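Local coordinates for putative membrane anchored protein (Corynebacterium diphtheriae, PDB 3LSO), which is of unknown function but is probably held at the bacterial surface by a transmembrane helix and folds as a chain of beta domains, at residues V337-I342 / Y378-K383. Sequence-based numbering, arbitrary orientation.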
ATOM      1  N   VAL B 337      20.695  39.366   1.129  1.00 15.64           N
ATOM      2  CA  VAL B 337      20.696  38.616  -0.126  1.00 15.42           C
ATOM      3  C   VAL B 337      21.168  39.549  -1.226  1.00 16.36           C
ATOM      4  O   VAL B 337      20.629  40.643  -1.403  1.00 17.06           O
ATOM      5  CB  VAL B 337      19.274  38.094  -0.494  1.00 15.59           C
ATOM      6  CG1 VAL B 337      19.217  37.542  -1.927  1.00 13.36           C
ATOM      7  CG2 VAL B 337      18.781  37.042   0.491  1.00 15.61           C
ATOM      8  N   TYR B 338      22.164  39.107  -1.976  1.00 16.73           N
ATOM      9  CA  TYR B 338      22.738  39.896  -3.043  1.00 16.48           C
ATOM     10  C   TYR B 338      22.161  39.542  -4.403  1.00 16.88           C
ATOM     11  O   TYR B 338      21.532  40.392  -5.001  1.00 17.77           O
ATOM     12  CB  TYR B 338      24.252  39.732  -3.033  1.00 16.33           C
ATOM     13  CG  TYR B 338      24.837  39.800  -1.641  1.00 17.51           C
ATOM     14  CD1 TYR B 338      24.518  40.869  -0.795  1.00 14.68           C
ATOM     15  CD2 TYR B 338      25.710  38.802  -1.156  1.00 18.56           C
ATOM     16  CE1 TYR B 338      25.023  40.970   0.466  1.00 13.09           C
ATOM     17  CE2 TYR B 338      26.232  38.901   0.144  1.00 18.15           C
ATOM     18  CZ  TYR B 338      25.864  40.010   0.939  1.00 16.37           C
ATOM     19  OH  TYR B 338      26.331  40.183   2.213  1.00 17.41           O
ATOM     20  N   GLU B 339      22.409  38.331  -4.924  1.00 16.77           N
ATOM     21  CA  GLU B 339      21.840  37.915  -6.224  1.00 16.73           C
ATOM     22  C   GLU B 339      20.889  36.782  -6.074  1.00 16.08           C
ATOM     23  O   GLU B 339      21.083  35.899  -5.235  1.00 16.16           O
ATOM     24  CB  GLU B 339      22.898  37.386  -7.162  1.00 16.73           C
ATOM     25  CG  GLU B 339      23.088  38.146  -8.400  1.00 17.38           C
ATOM     26  CD  GLU B 339      24.137  37.479  -9.253  1.00 18.65           C
ATOM     27  OE1 GLU B 339      24.080  36.218  -9.419  1.00 14.16           O
ATOM     28  OE2 GLU B 339      25.035  38.218  -9.719  1.00 20.42           O
ATOM     29  N   ILE B 340      19.883  36.784  -6.934  1.00 15.30           N
ATOM     30  CA  ILE B 340      19.077  35.592  -7.144  1.00 13.31           C
ATOM     31  C   ILE B 340      18.806  35.521  -8.628  1.00 13.18           C
ATOM     32  O   ILE B 340      18.783  36.547  -9.314  1.00 12.42           O
ATOM     33  CB  ILE B 340      17.775  35.574  -6.304  1.00 13.01           C
ATOM     34  CG1 ILE B 340      16.831  36.679  -6.728  1.00 11.23           C
ATOM     35  CG2 ILE B 340      18.080  35.625  -4.820  1.00 10.43           C
ATOM     36  CD1 ILE B 340      15.446  36.435  -6.255  1.00 11.09           C
ATOM     37  N   GLY B 341      18.673  34.308  -9.134  1.00 13.42           N
ATOM     38  CA  GLY B 341      18.272  34.130 -10.526  1.00 14.25           C
ATOM     39  C   GLY B 341      17.934  32.687 -10.771  1.00 14.37           C
ATOM     40  O   GLY B 341      18.364  31.817  -9.989  1.00 14.71           O
ATOM     41  N   ILE B 342      17.157  32.428 -11.829  1.00 13.99           N
ATOM     42  CA  ILE B 342      16.885  31.050 -12.266  1.00 13.81           C
ATOM     43  C   ILE B 342      17.966  30.532 -13.224  1.00 13.79           C
ATOM     44  O   ILE B 342      18.308  31.211 -14.197  1.00 13.52           O
ATOM     45  CB  ILE B 342      15.527  30.946 -12.974  1.00 13.92           C
ATOM     46  CG1 ILE B 342      14.401  31.227 -11.993  1.00 13.86           C
ATOM     47  CG2 ILE B 342      15.350  29.552 -13.622  1.00 13.57           C
ATOM     48  CD1 ILE B 342      13.276  32.019 -12.628  1.00 15.32           C
ATOM     49  N   TYR B 378      27.582  43.854  -5.273  1.00 13.93           N
ATOM     50  CA  TYR B 378      28.656  42.898  -4.994  1.00 13.89           C
ATOM     51  C   TYR B 378      28.784  41.802  -6.045  1.00 14.55           C
ATOM     52  O   TYR B 378      27.830  41.101  -6.330  1.00 14.15           O
ATOM     53  CB  TYR B 378      28.491  42.237  -3.614  1.00 13.84           C
ATOM     54  CG  TYR B 378      28.399  43.153  -2.404  1.00 11.41           C
ATOM     55  CD1 TYR B 378      29.095  44.357  -2.346  1.00  7.05           C
ATOM     56  CD2 TYR B 378      27.635  42.780  -1.299  1.00 10.58           C
ATOM     57  CE1 TYR B 378      29.011  45.166  -1.253  1.00  5.84           C
ATOM     58  CE2 TYR B 378      27.557  43.596  -0.166  1.00  8.03           C
ATOM     59  CZ  TYR B 378      28.241  44.780  -0.167  1.00  7.31           C
ATOM     60  OH  TYR B 378      28.150  45.595   0.925  1.00  8.37           O
ATOM     61  N   ASP B 379      29.994  41.642  -6.567  1.00 15.65           N
ATOM     62  CA  ASP B 379      30.326  40.649  -7.586  1.00 17.19           C
ATOM     63  C   ASP B 379      30.313  39.254  -6.952  1.00 17.59           C
ATOM     64  O   ASP B 379      31.112  38.986  -6.035  1.00 18.61           O
ATOM     65  CB  ASP B 379      31.737  40.984  -8.121  1.00 17.78           C
ATOM     66  CG  ASP B 379      32.125  40.214  -9.377  1.00 20.01           C
ATOM     67  OD1 ASP B 379      31.553  39.139  -9.656  1.00 22.57           O
ATOM     68  OD2 ASP B 379      33.034  40.694 -10.092  1.00 23.25           O
ATOM     69  N   PRO B 380      29.426  38.352  -7.419  1.00 17.34           N
ATOM     70  CA  PRO B 380      29.368  37.009  -6.872  1.00 17.17           C
ATOM     71  C   PRO B 380      30.551  36.173  -7.309  1.00 17.47           C
ATOM     72  O   PRO B 380      30.792  35.111  -6.759  1.00 17.39           O
ATOM     73  CB  PRO B 380      28.108  36.444  -7.494  1.00 16.99           C
ATOM     74  CG  PRO B 380      28.016  37.114  -8.759  1.00 17.66           C
ATOM     75  CD  PRO B 380      28.417  38.528  -8.466  1.00 17.85           C
ATOM     76  N   GLU B 381      31.279  36.645  -8.304  1.00 18.14           N
ATOM     77  CA  GLU B 381      32.506  35.985  -8.731  1.00 19.12           C
ATOM     78  C   GLU B 381      32.333  34.482  -8.926  1.00 19.10           C
ATOM     79  O   GLU B 381      33.054  33.666  -8.311  1.00 19.60           O
ATOM     80  CB  GLU B 381      33.643  36.284  -7.770  1.00 18.96           C
ATOM     81  CG  GLU B 381      34.196  37.674  -7.956  1.00 21.79           C
ATOM     82  CD  GLU B 381      35.227  38.041  -6.907  1.00 24.98           C
ATOM     83  OE1 GLU B 381      35.356  37.319  -5.892  1.00 25.79           O
ATOM     84  OE2 GLU B 381      35.903  39.073  -7.096  1.00 26.92           O
ATOM     85  N   TRP B 382      31.377  34.154  -9.801  1.00 18.47           N
ATOM     86  CA  TRP B 382      31.012  32.791 -10.142  1.00 18.19           C
ATOM     87  C   TRP B 382      32.133  32.099 -10.857  1.00 19.54           C
ATOM     88  O   TRP B 382      32.185  30.886 -10.848  1.00 20.29           O
ATOM     89  CB  TRP B 382      29.805  32.766 -11.075  1.00 17.68           C
ATOM     90  CG  TRP B 382      28.484  33.159 -10.472  1.00 13.83           C
ATOM     91  CD1 TRP B 382      27.790  34.297 -10.717  1.00 12.75           C
ATOM     92  CD2 TRP B 382      27.715  32.412  -9.536  1.00 10.80           C
ATOM     93  NE1 TRP B 382      26.635  34.317  -9.995  1.00 13.09           N
ATOM     94  CE2 TRP B 382      26.556  33.161  -9.263  1.00 12.17           C
ATOM     95  CE3 TRP B 382      27.893  31.174  -8.895  1.00  9.96           C
ATOM     96  CZ2 TRP B 382      25.555  32.711  -8.381  1.00 11.62           C
ATOM     97  CZ3 TRP B 382      26.913  30.725  -8.030  1.00 10.40           C
ATOM     98  CH2 TRP B 382      25.751  31.493  -7.778  1.00 11.14           C
ATOM     99  N   LYS B 383      33.022  32.864 -11.483  1.00 20.81           N
ATOM    100  CA  LYS B 383      34.088  32.304 -12.292  1.00 21.68           C
ATOM    101  C   LYS B 383      35.093  31.591 -11.416  1.00 22.03           C
ATOM    102  O   LYS B 383      36.008  30.932 -11.917  1.00 23.13           O
ATOM    103  CB  LYS B 383      34.781  33.403 -13.111  1.00 22.24           C
ATOM    104  CG  LYS B 383      35.827  34.207 -12.326  1.00 23.90           C
ATOM    105  CD  LYS B 383      35.929  35.662 -12.736  1.00 26.53           C
ATOM    106  CE  LYS B 383      36.885  36.402 -11.800  1.00 29.03           C
ATOM    107  NZ  LYS B 383      37.066  37.859 -12.136  1.00 30.66           N
TER
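Tyr338 and Glu339 sit on strand 335-343 and face the loop 378-383, with the CA atoms of Tyr338 and Tyr378 6.9 Å apart and those of Glu339 and Pro380 7.6 Å apart. The two tyrosine rings form a T-shaped pair. Tyr378 turns its edge to one face of Tyr338, with the ring planes at 76° and the centroids 5.1 Å apart. Tyr378 CD2 makes the nearest approach, 3.6 Å from Tyr338 CE1. Tyr402 meets both rings, and Tyr434 packs on them too. Tyr338 and Glu339 both lie opposite Tyr434 of the antiparallel strand 425-435, a classic beta bulge. The bulge lets these two consecutive residues both direct their CB atoms at the loop, which links strands 369-370 and 394-398 in this all-beta region. Beyond CG the Glu339 chain is extended (chi2 -178°), and this brings its carboxylate to the pair Pro380 and Trp382, with OE1 at the indole edge and OE2 beside the proline ring. Trp382 NE1 donates to Glu339 OE1 at 3.2 Å, on the syn side, with an N-H...O angle of 159°. The acceptor lies in the indole plane. Tyr393 OH also bonds to OE1, while OE2 bonds to Thr365 OG1, so both oxygens of the buried carboxylate are satisfied. On the loop itself, Asp379 OD1 accepts from Glu381 N at 2.9 Å and closes an Asx turn around Pro380, whose CB lies over one face of the Trp382 indole.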